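PDB 4BGV: malate dehydrogenase from Picrophilus torridus, which probably catalyses the reversible, NAD-dependent oxidation of malate to oxaloacetate in the tricarboxylic acid cycle. Local coordinates for residues A[95-100]-A[128-133]; A[132-137]-A[143-148]; A[103-108]-A[316-321]; A[119-124]-A[239-244]. One frame throughout, in Å; residues are numbered along the deposited sequence.

Interaction 1 of 4, residues A[95-100]-A[128-133]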
loop_
_atom_site.group_PDB
_atom_site.type_symbol
_atom_site.label_atom_id
_atom_site.label_comp_id
_atom_site.label_asym_id
_atom_site.label_seq_id
_atom_site.Cartn_x
_atom_site.Cartn_y
_atom_site.Cartn_z
ATOM N N ASP A 95 -21.238 -35.011 -14.328
ATOM C CA ASP A 95 -22.116 -34.132 -15.093
ATOM C C ASP A 95 -21.599 -32.695 -15.014
ATOM O O ASP A 95 -21.616 -31.963 -16.003
ATOM C CB ASP A 95 -23.555 -34.190 -14.568
ATOM C CG ASP A 95 -24.313 -35.413 -15.056
ATOM O OD1 ASP A 95 -23.660 -36.395 -15.472
ATOM O OD2 ASP A 95 -25.566 -35.393 -15.021
ATOM N N LEU A 96 -21.137 -32.297 -13.834
ATOM C CA LEU A 96 -20.633 -30.946 -13.648
ATOM C C LEU A 96 -19.370 -30.700 -14.470
ATOM O O LEU A 96 -19.221 -29.639 -15.088
ATOM C CB LEU A 96 -20.371 -30.646 -12.168
ATOM C CG LEU A 96 -19.832 -29.235 -11.904
ATOM C CD1 LEU A 96 -20.786 -28.184 -12.461
ATOM C CD2 LEU A 96 -19.562 -28.987 -10.420
ATOM N N LEU A 97 -18.463 -31.674 -14.461
ATOM C CA LEU A 97 -17.223 -31.573 -15.222
ATOM C C LEU A 97 -17.549 -31.370 -16.697
ATOM O O LEU A 97 -16.973 -30.514 -17.355
ATOM C CB LEU A 97 -16.381 -32.845 -15.059
ATOM C CG LEU A 97 -14.980 -32.783 -15.684
ATOM C CD1 LEU A 97 -14.023 -32.041 -14.780
ATOM C CD2 LEU A 97 -14.434 -34.170 -16.023
ATOM N N LEU A 98 -18.487 -32.163 -17.206
ATOM C CA LEU A 98 -18.898 -32.061 -18.603
ATOM C C LEU A 98 -19.512 -30.703 -18.931
ATOM O O LEU A 98 -19.179 -30.095 -19.953
ATOM C CB LEU A 98 -19.866 -33.193 -18.963
ATOM C CG LEU A 98 -19.116 -34.516 -19.115
ATOM C CD1 LEU A 98 -20.069 -35.673 -19.342
ATOM C CD2 LEU A 98 -18.108 -34.410 -20.256
ATOM N N LYS A 99 -20.400 -30.233 -18.061
ATOM C CA LYS A 99 -21.005 -28.912 -18.223
ATOM C C LYS A 99 -19.932 -27.835 -18.316
ATOM O O LYS A 99 -19.982 -26.957 -19.180
ATOM C CB LYS A 99 -21.935 -28.596 -17.054
ATOM C CG LYS A 99 -22.596 -27.222 -17.142
ATOM C CD LYS A 99 -23.522 -27.125 -18.354
ATOM C CE LYS A 99 -24.165 -25.747 -18.473
ATOM N NZ LYS A 99 -25.132 -25.665 -19.613
ATOM N N ASN A 100 -18.960 -27.896 -17.416
ATOM C CA ASN A 100 -17.934 -26.864 -17.397
ATOM C C ASN A 100 -16.973 -26.968 -18.582
ATOM O O ASN A 100 -16.525 -25.949 -19.095
ATOM C CB ASN A 100 -17.187 -26.849 -16.060
ATOM C CG ASN A 100 -17.978 -26.159 -14.973
ATOM O OD1 ASN A 100 -18.752 -25.233 -15.245
ATOM N ND2 ASN A 100 -17.810 -26.613 -13.742
ATOM N N ASP A 128 -7.108 -27.595 -13.486
ATOM C CA ASP A 128 -6.160 -28.268 -14.366
ATOM C C ASP A 128 -6.889 -28.769 -15.618
ATOM O O ASP A 128 -6.463 -28.481 -16.743
ATOM C CB ASP A 128 -5.370 -29.377 -13.668
ATOM C CG ASP A 128 -6.211 -30.200 -12.716
ATOM O OD1 ASP A 128 -7.459 -30.186 -12.845
ATOM O OD2 ASP A 128 -5.607 -30.870 -11.836
ATOM N N ILE A 129 -8.016 -29.448 -15.427
ATOM C CA ILE A 129 -8.806 -29.925 -16.569
ATOM C C ILE A 129 -9.393 -28.766 -17.377
ATOM O O ILE A 129 -9.444 -28.823 -18.609
ATOM C CB ILE A 129 -9.967 -30.875 -16.147
ATOM C CG1 ILE A 129 -9.488 -31.876 -15.100
ATOM C CG2 ILE A 129 -10.578 -31.584 -17.375
ATOM C CD1 ILE A 129 -8.234 -32.681 -15.514
ATOM N N MET A 130 -9.876 -27.736 -16.694
ATOM C CA MET A 130 -10.464 -26.593 -17.390
ATOM C C MET A 130 -9.412 -25.808 -18.177
ATOM O O MET A 130 -9.718 -25.280 -19.243
ATOM C CB MET A 130 -11.242 -25.679 -16.433
ATOM C CG MET A 130 -12.453 -26.358 -15.800
ATOM S SD MET A 130 -13.535 -27.181 -16.986
ATOM C CE MET A 130 -13.873 -28.711 -16.130
ATOM N N ALA A 131 -8.180 -25.745 -17.665
ATOM C CA ALA A 131 -7.076 -25.171 -18.427
ATOM C C ALA A 131 -6.786 -26.005 -19.673
ATOM O O ALA A 131 -6.522 -25.477 -20.753
ATOM C CB ALA A 131 -5.807 -25.042 -17.553
ATOM N N TYR A 132 -6.824 -27.323 -19.514
ATOM C CA TYR A 132 -6.657 -28.231 -20.646
ATOM C C TYR A 132 -7.733 -27.976 -21.701
ATOM O O TYR A 132 -7.434 -27.876 -22.890
ATOM C CB TYR A 132 -6.675 -29.678 -20.153
ATOM C CG TYR A 132 -6.395 -30.719 -21.211
ATOM C CD1 TYR A 132 -5.213 -30.696 -21.960
ATOM C CD2 TYR A 132 -7.307 -31.728 -21.461
ATOM C CE1 TYR A 132 -4.962 -31.657 -22.930
ATOM C CE2 TYR A 132 -7.066 -32.689 -22.420
ATOM C CZ TYR A 132 -5.896 -32.653 -23.148
ATOM O OH TYR A 132 -5.680 -33.620 -24.095
ATOM N N ALA A 133 -8.975 -27.805 -21.260
ATOM C CA ALA A 133 -10.058 -27.494 -22.191
ATOM C C ALA A 133 -9.849 -26.142 -22.887
ATOM O O ALA A 133 -10.099 -26.007 -24.086
ATOM C CB ALA A 133 -11.408 -27.526 -21.477
#
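Met130 reaches across from helix 127-138 to Leu97 and Asn100, which lie one helical turn apart on helix 93-114. Bent at chi2 (-50°) and again at chi3, its chain curls so that the last two atoms do the touching: CE lies 3.6 Å from CD1 of Leu97, while SD rests 3.8 Å from CB of Asn100. Leu97 leans in at a slant to the methionine, and the same CD1 makes a looser contact with CG2 of Ile129 at 4.3 Å. Asn100 meets the sulfur with CB and its backbone carbonyl carbon; with CG anti to the carbonyl carbon (chi1 -79°), its amide is directed elsewhere, OD1 accepting from Leu85 N. No hydrogen bond crosses between the two segments. Shortening Met130 to an alanine would probably open a gap between the helices, leaving CD1 of Leu97 and CB of Asn100 without this neighbour. The axes of the two segments run in the same general direction, 33° apart, and approach to 10.9 Å, a spacing bridged by long side chains. Such a pair of neighbouring helices on one face of the parallel sheet is typical of the Rossmann-type NAD-binding domain, and Asn100 itself probably belongs to the NAD site.

Interaction 2 of 4, residues A[132-137]-A[143-148]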
loop_
_atom_site.group_PDB
_atom_site.type_symbol
_atom_site.label_atom_id
_atom_site.label_comp_id
_atom_site.label_asym_id
_atom_site.label_seq_id
_atom_site.Cartn_x
_atom_site.Cartn_y
_atom_site.Cartn_z
ATOM N N TYR A 132 -6.824 -27.323 -19.514
ATOM C CA TYR A 132 -6.657 -28.231 -20.646
ATOM C C TYR A 132 -7.733 -27.976 -21.701
ATOM O O TYR A 132 -7.434 -27.876 -22.890
ATOM C CB TYR A 132 -6.675 -29.678 -20.153
ATOM C CG TYR A 132 -6.395 -30.719 -21.211
ATOM C CD1 TYR A 132 -5.213 -30.696 -21.960
ATOM C CD2 TYR A 132 -7.307 -31.728 -21.461
ATOM C CE1 TYR A 132 -4.962 -31.657 -22.930
ATOM C CE2 TYR A 132 -7.066 -32.689 -22.420
ATOM C CZ TYR A 132 -5.896 -32.653 -23.148
ATOM O OH TYR A 132 -5.680 -33.620 -24.095
ATOM N N ALA A 133 -8.975 -27.805 -21.260
ATOM C CA ALA A 133 -10.058 -27.494 -22.191
ATOM C C ALA A 133 -9.849 -26.142 -22.887
ATOM O O ALA A 133 -10.099 -26.007 -24.086
ATOM C CB ALA A 133 -11.408 -27.526 -21.477
ATOM N N ILE A 134 -9.407 -25.143 -22.131
ATOM C CA ILE A 134 -9.148 -23.823 -22.716
ATOM C C ILE A 134 -8.066 -23.937 -23.797
ATOM O O ILE A 134 -8.167 -23.322 -24.865
ATOM C CB ILE A 134 -8.765 -22.784 -21.634
ATOM C CG1 ILE A 134 -9.996 -22.390 -20.800
ATOM C CG2 ILE A 134 -8.132 -21.526 -22.258
ATOM C CD1 ILE A 134 -11.071 -21.568 -21.569
ATOM N N TYR A 135 -7.053 -24.756 -23.519
ATOM C CA TYR A 135 -5.970 -25.010 -24.450
ATOM C C TYR A 135 -6.503 -25.663 -25.728
ATOM O O TYR A 135 -6.218 -25.212 -26.829
ATOM C CB TYR A 135 -4.918 -25.923 -23.788
ATOM C CG TYR A 135 -3.863 -26.421 -24.747
ATOM C CD1 TYR A 135 -3.165 -25.528 -25.556
ATOM C CD2 TYR A 135 -3.558 -27.774 -24.844
ATOM C CE1 TYR A 135 -2.192 -25.971 -26.437
ATOM C CE2 TYR A 135 -2.576 -28.226 -25.722
ATOM C CZ TYR A 135 -1.903 -27.312 -26.517
ATOM O OH TYR A 135 -0.925 -27.734 -27.394
ATOM N N LYS A 136 -7.300 -26.712 -25.576
ATOM C CA LYS A 136 -7.858 -27.404 -26.741
ATOM C C LYS A 136 -8.760 -26.501 -27.593
ATOM O O LYS A 136 -8.786 -26.620 -28.819
ATOM C CB LYS A 136 -8.602 -28.671 -26.311
ATOM C CG LYS A 136 -7.684 -29.751 -25.749
ATOM C CD LYS A 136 -8.496 -30.947 -25.260
ATOM C CE LYS A 136 -9.165 -31.688 -26.414
ATOM N NZ LYS A 136 -8.210 -32.617 -27.093
ATOM N N ALA A 137 -9.483 -25.590 -26.950
ATOM C CA ALA A 137 -10.450 -24.753 -27.662
ATOM C C ALA A 137 -9.811 -23.522 -28.299
ATOM O O ALA A 137 -10.238 -23.089 -29.365
ATOM C CB ALA A 137 -11.580 -24.325 -26.723
ATOM N N GLU A 143 2.183 -22.778 -22.780
ATOM C CA GLU A 143 2.883 -22.082 -21.704
ATOM C C GLU A 143 2.165 -20.781 -21.305
ATOM O O GLU A 143 2.477 -20.193 -20.266
ATOM C CB GLU A 143 4.344 -21.793 -22.085
ATOM C CG GLU A 143 4.557 -20.504 -22.903
ATOM C CD GLU A 143 4.258 -20.668 -24.394
ATOM O OE1 GLU A 143 3.894 -21.785 -24.819
ATOM O OE2 GLU A 143 4.399 -19.679 -25.155
ATOM N N ARG A 144 1.204 -20.335 -22.116
ATOM C CA ARG A 144 0.539 -19.055 -21.857
ATOM C C ARG A 144 -0.761 -19.239 -21.087
ATOM O O ARG A 144 -1.508 -18.282 -20.865
ATOM C CB ARG A 144 0.304 -18.276 -23.164
ATOM C CG ARG A 144 1.623 -17.964 -23.861
ATOM C CD ARG A 144 1.456 -17.549 -25.321
ATOM N NE ARG A 144 1.011 -16.168 -25.466
ATOM C CZ ARG A 144 1.804 -15.103 -25.362
ATOM N NH1 ARG A 144 3.092 -15.257 -25.085
ATOM N NH2 ARG A 144 1.301 -13.875 -25.528
ATOM N N ILE A 145 -1.004 -20.474 -20.649
ATOM C CA ILE A 145 -2.210 -20.810 -19.900
ATOM C C ILE A 145 -1.814 -21.417 -18.554
ATOM O O ILE A 145 -1.030 -22.371 -18.506
ATOM C CB ILE A 145 -3.076 -21.847 -20.672
ATOM C CG1 ILE A 145 -3.421 -21.319 -22.071
ATOM C CG2 ILE A 145 -4.343 -22.162 -19.908
ATOM C CD1 ILE A 145 -3.991 -22.394 -23.030
ATOM N N ILE A 146 -2.334 -20.855 -17.466
ATOM C CA ILE A 146 -2.115 -21.450 -16.139
ATOM C C ILE A 146 -3.428 -21.560 -15.362
ATOM O O ILE A 146 -4.332 -20.760 -15.560
ATOM C CB ILE A 146 -1.063 -20.661 -15.309
ATOM C CG1 ILE A 146 -1.501 -19.217 -15.084
ATOM C CG2 ILE A 146 0.290 -20.670 -16.025
ATOM C CD1 ILE A 146 -0.469 -18.399 -14.256
ATOM N N GLY A 147 -3.523 -22.558 -14.480
ATOM C CA GLY A 147 -4.726 -22.784 -13.704
ATOM C C GLY A 147 -4.542 -22.515 -12.214
ATOM O O GLY A 147 -3.505 -22.841 -11.639
ATOM N N LEU A 148 -5.546 -21.908 -11.588
ATOM C CA LEU A 148 -5.522 -21.683 -10.144
ATOM C C LEU A 148 -5.541 -23.017 -9.413
ATOM O O LEU A 148 -6.377 -23.859 -9.684
ATOM C CB LEU A 148 -6.740 -20.866 -9.696
ATOM C CG LEU A 148 -6.893 -20.793 -8.179
ATOM C CD1 LEU A 148 -5.790 -19.933 -7.535
ATOM C CD2 LEU A 148 -8.308 -20.300 -7.785
#
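Ile134 is the first residue of 132-137 to meet the strand, and it does so with its CG2 branch, 4.3 Å from CD1 of Ile145; its own CD1 heads elsewhere, toward the backbone of Met104. Tyr135, next along the helix, takes the closer contact. CD1 of Ile145 settles at the root of the tyrosine, 3.6 Å from its CA and 3.7 Å from its CB, and merely grazes the ring, with CD1 of Tyr135 4.1 Å away. The two side chains cross at about a right angle. With its CG anti to the backbone N (chi1 171°), Tyr135 swings its ring past the isoleucine to meet Phe273 and Tyr258. Lys136 turns from the strand altogether: its CD lies over a face of the Tyr132 ring, 3.6 Å above the plane, and its NZ forms a salt bridge with Asp316. On the strand side Ile145 makes every contact with the helix segment, its extended CG1-CD1 arm bridging the space between them. The contact thus packs helix 127-138 onto strand 145-147, the last of the parallel sheet, within one beta-alpha-beta unit. What passes directly between the segments is van der Waals packing of hydrocarbon groups, with no directional bond to fix it.

Interaction 3 of 4, residues A[103-108]-A[316-321]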
loop_
_atom_site.group_PDB
_atom_site.type_symbol
_atom_site.label_atom_id
_atom_site.label_comp_id
_atom_site.label_asym_id
_atom_site.label_seq_id
_atom_site.Cartn_x
_atom_site.Cartn_y
_atom_site.Cartn_z
ATOM N N ILE A 103 -18.462 -25.154 -21.355
ATOM C CA ILE A 103 -18.329 -23.716 -21.146
ATOM C C ILE A 103 -16.912 -23.249 -21.515
ATOM O O ILE A 103 -16.742 -22.229 -22.185
ATOM C CB ILE A 103 -18.689 -23.330 -19.690
ATOM C CG1 ILE A 103 -20.171 -23.610 -19.424
ATOM C CG2 ILE A 103 -18.389 -21.865 -19.423
ATOM C CD1 ILE A 103 -20.555 -23.549 -17.959
ATOM N N MET A 104 -15.902 -24.020 -21.124
ATOM C CA MET A 104 -14.520 -23.670 -21.456
ATOM C C MET A 104 -14.305 -23.712 -22.963
ATOM O O MET A 104 -13.570 -22.888 -23.507
ATOM C CB MET A 104 -13.514 -24.614 -20.771
ATOM C CG MET A 104 -13.509 -24.576 -19.241
ATOM S SD MET A 104 -13.126 -22.952 -18.544
ATOM C CE MET A 104 -14.772 -22.342 -18.212
ATOM N N LYS A 105 -14.937 -24.677 -23.631
ATOM C CA LYS A 105 -14.814 -24.793 -25.081
ATOM C C LYS A 105 -15.313 -23.511 -25.763
ATOM O O LYS A 105 -14.611 -22.935 -26.594
ATOM C CB LYS A 105 -15.526 -26.050 -25.624
ATOM C CG LYS A 105 -15.319 -26.274 -27.124
ATOM C CD LYS A 105 -15.722 -27.694 -27.564
ATOM C CE LYS A 105 -15.463 -27.922 -29.062
ATOM N NZ LYS A 105 -16.300 -27.034 -29.931
ATOM N N SER A 106 -16.503 -23.049 -25.396
ATOM C CA SER A 106 -17.040 -21.843 -26.014
ATOM C C SER A 106 -16.278 -20.585 -25.585
ATOM O O SER A 106 -16.067 -19.681 -26.397
ATOM C CB SER A 106 -18.546 -21.696 -25.757
ATOM O OG SER A 106 -18.804 -21.381 -24.402
ATOM N N VAL A 107 -15.871 -20.518 -24.316
ATOM C CA VAL A 107 -15.035 -19.406 -23.865
ATOM C C VAL A 107 -13.705 -19.375 -24.617
ATOM O O VAL A 107 -13.276 -18.316 -25.086
ATOM C CB VAL A 107 -14.801 -19.412 -22.333
ATOM C CG1 VAL A 107 -13.649 -18.494 -21.957
ATOM C CG2 VAL A 107 -16.073 -18.974 -21.602
ATOM N N GLY A 108 -13.069 -20.537 -24.755
ATOM C CA GLY A 108 -11.797 -20.623 -25.459
ATOM C C GLY A 108 -11.909 -20.255 -26.927
ATOM O O GLY A 108 -10.998 -19.646 -27.504
ATOM N N ASP A 316 -10.968 -34.898 -23.694
ATOM C CA ASP A 316 -10.697 -35.348 -25.066
ATOM C C ASP A 316 -11.959 -35.908 -25.729
ATOM O O ASP A 316 -12.299 -35.531 -26.849
ATOM C CB ASP A 316 -9.611 -36.428 -25.095
ATOM C CG ASP A 316 -8.249 -35.901 -24.697
ATOM O OD1 ASP A 316 -8.040 -34.669 -24.760
ATOM O OD2 ASP A 316 -7.389 -36.728 -24.331
ATOM N N ASP A 317 -12.641 -36.808 -25.027
ATOM C CA ASP A 317 -13.853 -37.435 -25.539
ATOM C C ASP A 317 -14.940 -36.407 -25.846
ATOM O O ASP A 317 -15.583 -36.477 -26.895
ATOM C CB ASP A 317 -14.367 -38.490 -24.554
ATOM C CG ASP A 317 -15.683 -39.098 -24.984
ATOM O OD1 ASP A 317 -15.680 -39.981 -25.873
ATOM O OD2 ASP A 317 -16.726 -38.699 -24.422
ATOM N N TYR A 318 -15.143 -35.455 -24.936
ATOM C CA TYR A 318 -16.098 -34.379 -25.185
ATOM C C TYR A 318 -15.754 -33.620 -26.464
ATOM O O TYR A 318 -16.626 -33.381 -27.297
ATOM C CB TYR A 318 -16.168 -33.400 -24.006
ATOM C CG TYR A 318 -17.181 -32.290 -24.207
ATOM C CD1 TYR A 318 -18.511 -32.469 -23.853
ATOM C CD2 TYR A 318 -16.805 -31.062 -24.749
ATOM C CE1 TYR A 318 -19.441 -31.460 -24.036
ATOM C CE2 TYR A 318 -17.726 -30.047 -24.937
ATOM C CZ TYR A 318 -19.041 -30.248 -24.576
ATOM O OH TYR A 318 -19.965 -29.248 -24.756
ATOM N N PHE A 319 -14.489 -33.231 -26.608
ATOM C CA PHE A 319 -14.062 -32.473 -27.783
ATOM C C PHE A 319 -14.220 -33.298 -29.060
ATOM O O PHE A 319 -14.624 -32.780 -30.103
ATOM C CB PHE A 319 -12.617 -31.979 -27.633
ATOM C CG PHE A 319 -12.496 -30.636 -26.954
ATOM C CD1 PHE A 319 -12.584 -30.530 -25.573
ATOM C CD2 PHE A 319 -12.285 -29.485 -27.700
ATOM C CE1 PHE A 319 -12.470 -29.302 -24.948
ATOM C CE2 PHE A 319 -12.166 -28.245 -27.080
ATOM C CZ PHE A 319 -12.261 -28.154 -25.700
ATOM N N ALA A 320 -13.909 -34.586 -28.966
ATOM C CA ALA A 320 -14.056 -35.486 -30.104
ATOM C C ALA A 320 -15.516 -35.611 -30.537
ATOM O O ALA A 320 -15.802 -35.721 -31.727
ATOM C CB ALA A 320 -13.482 -36.855 -29.774
ATOM N N LYS A 321 -16.432 -35.588 -29.569
ATOM C CA LYS A 321 -17.860 -35.753 -29.837
ATOM C C LYS A 321 -18.514 -34.457 -30.318
ATOM O O LYS A 321 -19.633 -34.470 -30.827
ATOM C CB LYS A 321 -18.590 -36.240 -28.581
ATOM C CG LYS A 321 -18.292 -37.676 -28.159
ATOM C CD LYS A 321 -19.107 -38.028 -26.911
ATOM C CE LYS A 321 -18.845 -39.447 -26.414
ATOM N NZ LYS A 321 -19.178 -40.502 -27.407
#
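Lys105 and Phe319 form the tight part of this contact, in which the aliphatic chain of the lysine lies across one face of the phenylalanine ring. CB, CG, CD and CE all come within touching distance of the ring, CD lying 3.6 Å from CE2 of Phe319. CD of Lys105 makes a CH-pi contact, 4.0 Å from the centroid of the Phe319 ring and 24° off the normal, somewhat displaced toward the rim. Lys105 runs out straight from a chi1 of -175°, passing Phe319 in the opposite direction, and bends only at its last torsion. Tyr318 is met more loosely and from another side: its CE2 edge approaches CD of Lys105 at 4.1 Å, near the ring plane. Toward the surface the contact passes from hydrocarbon to charge: NZ forms a salt bridge with Glu109 of its own helix and a weak hydrogen bond with Asn322 O, just past the other segment. Replacing Lys105 by an alanine would probably uncover this face of Phe319 and leave Glu109 without this charged mate. Joining helix 93-114 to the C-terminal end of helix 295-321, the lysine divides its chemistry: methylenes pack on aromatic carbon, while the charge is paired beyond the rings.

Interaction 4 of 4, residues A[119-124]-A[239-244]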
loop_
_atom_site.group_PDB
_atom_site.type_symbol
_atom_site.label_atom_id
_atom_site.label_comp_id
_atom_site.label_asym_id
_atom_site.label_seq_id
_atom_site.Cartn_x
_atom_site.Cartn_y
_atom_site.Cartn_z
ATOM N N LYS A 119 -2.429 -13.964 -22.285
ATOM C CA LYS A 119 -2.139 -15.048 -21.341
ATOM C C LYS A 119 -3.430 -15.347 -20.575
ATOM O O LYS A 119 -4.205 -14.440 -20.279
ATOM C CB LYS A 119 -1.017 -14.667 -20.372
ATOM C CG LYS A 119 0.420 -14.885 -20.888
ATOM C CD LYS A 119 0.847 -13.834 -21.906
ATOM C CE LYS A 119 0.941 -12.429 -21.293
ATOM N NZ LYS A 119 1.617 -11.431 -22.195
ATOM N N ILE A 120 -3.674 -16.614 -20.260
ATOM C CA ILE A 120 -4.934 -16.981 -19.626
ATOM C C ILE A 120 -4.706 -17.551 -18.238
ATOM O O ILE A 120 -3.834 -18.397 -18.051
ATOM C CB ILE A 120 -5.701 -18.043 -20.467
ATOM C CG1 ILE A 120 -5.603 -17.712 -21.966
ATOM C CG2 ILE A 120 -7.162 -18.165 -19.980
ATOM C CD1 ILE A 120 -6.222 -16.347 -22.354
ATOM N N VAL A 121 -5.488 -17.077 -17.268
ATOM C CA VAL A 121 -5.520 -17.663 -15.922
ATOM C C VAL A 121 -6.893 -18.291 -15.725
ATOM O O VAL A 121 -7.909 -17.589 -15.643
ATOM C CB VAL A 121 -5.253 -16.608 -14.820
ATOM C CG1 VAL A 121 -5.495 -17.209 -13.431
ATOM C CG2 VAL A 121 -3.805 -16.076 -14.932
ATOM N N VAL A 122 -6.920 -19.622 -15.664
ATOM C CA VAL A 122 -8.180 -20.358 -15.593
ATOM C C VAL A 122 -8.499 -20.707 -14.146
ATOM O O VAL A 122 -7.663 -21.268 -13.449
ATOM C CB VAL A 122 -8.118 -21.649 -16.450
ATOM C CG1 VAL A 122 -9.462 -22.371 -16.442
ATOM C CG2 VAL A 122 -7.718 -21.302 -17.876
ATOM N N VAL A 123 -9.716 -20.373 -13.709
ATOM C CA VAL A 123 -10.125 -20.515 -12.312
ATOM C C VAL A 123 -11.173 -21.608 -12.114
ATOM O O VAL A 123 -11.188 -22.288 -11.092
ATOM C CB VAL A 123 -10.717 -19.193 -11.795
ATOM C CG1 VAL A 123 -11.352 -19.357 -10.390
ATOM C CG2 VAL A 123 -9.651 -18.084 -11.818
ATOM N N THR A 124 -12.060 -21.747 -13.087
ATOM C CA THR A 124 -13.120 -22.758 -13.050
ATOM C C THR A 124 -12.597 -24.142 -12.608
ATOM O O THR A 124 -11.652 -24.672 -13.190
ATOM C CB THR A 124 -13.790 -22.854 -14.442
ATOM O OG1 THR A 124 -14.131 -21.534 -14.907
ATOM C CG2 THR A 124 -15.052 -23.711 -14.387
ATOM N N ALA A 239 -5.376 -13.042 -8.072
ATOM C CA ALA A 239 -4.725 -11.764 -8.390
ATOM C C ALA A 239 -3.197 -11.836 -8.291
ATOM O O ALA A 239 -2.501 -11.223 -9.098
ATOM C CB ALA A 239 -5.270 -10.644 -7.511
ATOM N N VAL A 240 -2.656 -12.573 -7.318
ATOM C CA VAL A 240 -1.189 -12.647 -7.241
ATOM C C VAL A 240 -0.608 -13.344 -8.476
ATOM O O VAL A 240 0.490 -13.017 -8.916
ATOM C CB VAL A 240 -0.661 -13.277 -5.919
ATOM C CG1 VAL A 240 -1.056 -12.410 -4.720
ATOM C CG2 VAL A 240 -1.136 -14.710 -5.758
ATOM N N MET A 241 -1.346 -14.297 -9.038
ATOM C CA MET A 241 -0.934 -14.937 -10.296
ATOM C C MET A 241 -1.019 -13.950 -11.463
ATOM O O MET A 241 -0.082 -13.835 -12.253
ATOM C CB MET A 241 -1.812 -16.145 -10.613
ATOM C CG MET A 241 -1.600 -17.326 -9.674
ATOM S SD MET A 241 -2.937 -18.547 -9.761
ATOM C CE MET A 241 -2.744 -19.212 -11.421
ATOM N N VAL A 242 -2.143 -13.241 -11.563
ATOM C CA VAL A 242 -2.338 -12.298 -12.665
ATOM C C VAL A 242 -1.277 -11.181 -12.654
ATOM O O VAL A 242 -0.687 -10.839 -13.695
ATOM C CB VAL A 242 -3.740 -11.656 -12.598
ATOM C CG1 VAL A 242 -3.890 -10.561 -13.672
ATOM C CG2 VAL A 242 -4.834 -12.738 -12.732
ATOM N N GLU A 243 -1.020 -10.616 -11.479
ATOM C CA GLU A 243 -0.073 -9.499 -11.411
ATOM C C GLU A 243 1.361 -9.974 -11.698
ATOM O O GLU A 243 2.192 -9.198 -12.187
ATOM C CB GLU A 243 -0.172 -8.770 -10.056
ATOM C CG GLU A 243 0.474 -9.519 -8.917
ATOM C CD GLU A 243 0.251 -8.860 -7.565
ATOM O OE1 GLU A 243 -0.547 -7.900 -7.479
ATOM O OE2 GLU A 243 0.882 -9.310 -6.594
ATOM N N SER A 244 1.664 -11.242 -11.417
ATOM C CA SER A 244 3.000 -11.747 -11.735
ATOM C C SER A 244 3.209 -11.776 -13.249
ATOM O O SER A 244 4.324 -11.570 -13.737
ATOM C CB SER A 244 3.256 -13.143 -11.136
ATOM O OG SER A 244 4.643 -13.488 -11.224
#
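Glu243 OE2 is gripped by two guanidinium groups, from Arg24 and Arg249, which pair a buried charge on the same helix 232-246 that packs on strand 119-122, but not facing it. That strand is an inner member of the six-stranded parallel sheet of the Rossmann-type NAD-binding domain, whereas the helix belongs to the C-terminal part of the chain, so the contact joins the two halves of the lactate/malate dehydrogenase fold. At the next residue, Ser244 OG is also held twice, by Ile280 O and Arg251 N. Between the two segments themselves the contacts are apolar. Val121 points at the helix, whereas Val122 faces the other way, toward helix 127-138; the strand is therefore covered on both faces. With CG1 anti to the backbone N (chi1 172°), Val121 presents its two methyl groups as a fork. One prong, CG1, receives the terminal methyl of Met241, whose chain stretches out at chi2 (164°) before turning at chi3; CE stops 4.0 Å away from CG1. Leu21 and Val80 lie around Val242 nearby. Beyond the strand's end, Val123 and Thr124 probably contribute to the NAD site, Thr124 OG1 being hydrogen-bonded to Ala83 O. The other prong meets its counterpart methyl to methyl, CG2 of Val121 lying 4.1 Å from CG2 of Val242.

How the interactions relate
Interactions 1 and 2 share Tyr132 and Ala133 on helix 127-138, and interaction 3 joins both through Asp316, whose OD1 lies 2.7 Å from Tyr132 OH. Helix 93-114 serves interactions 1 and 3, whose centres are about 8 Å apart. Interaction 4 lies across the sheet, its centre about 17 Å from that of interaction 1; strand pairing ties it to interaction 2, with Ile146 O 2.8 Å from Val122 N. Segments 95-100 and 119-124 meet at the probable NAD site, where Asn100 CG lies 3.9 Å from Thr124 CG2. The Met241 side chain is about 10 Å from that of His180, the probable proton acceptor.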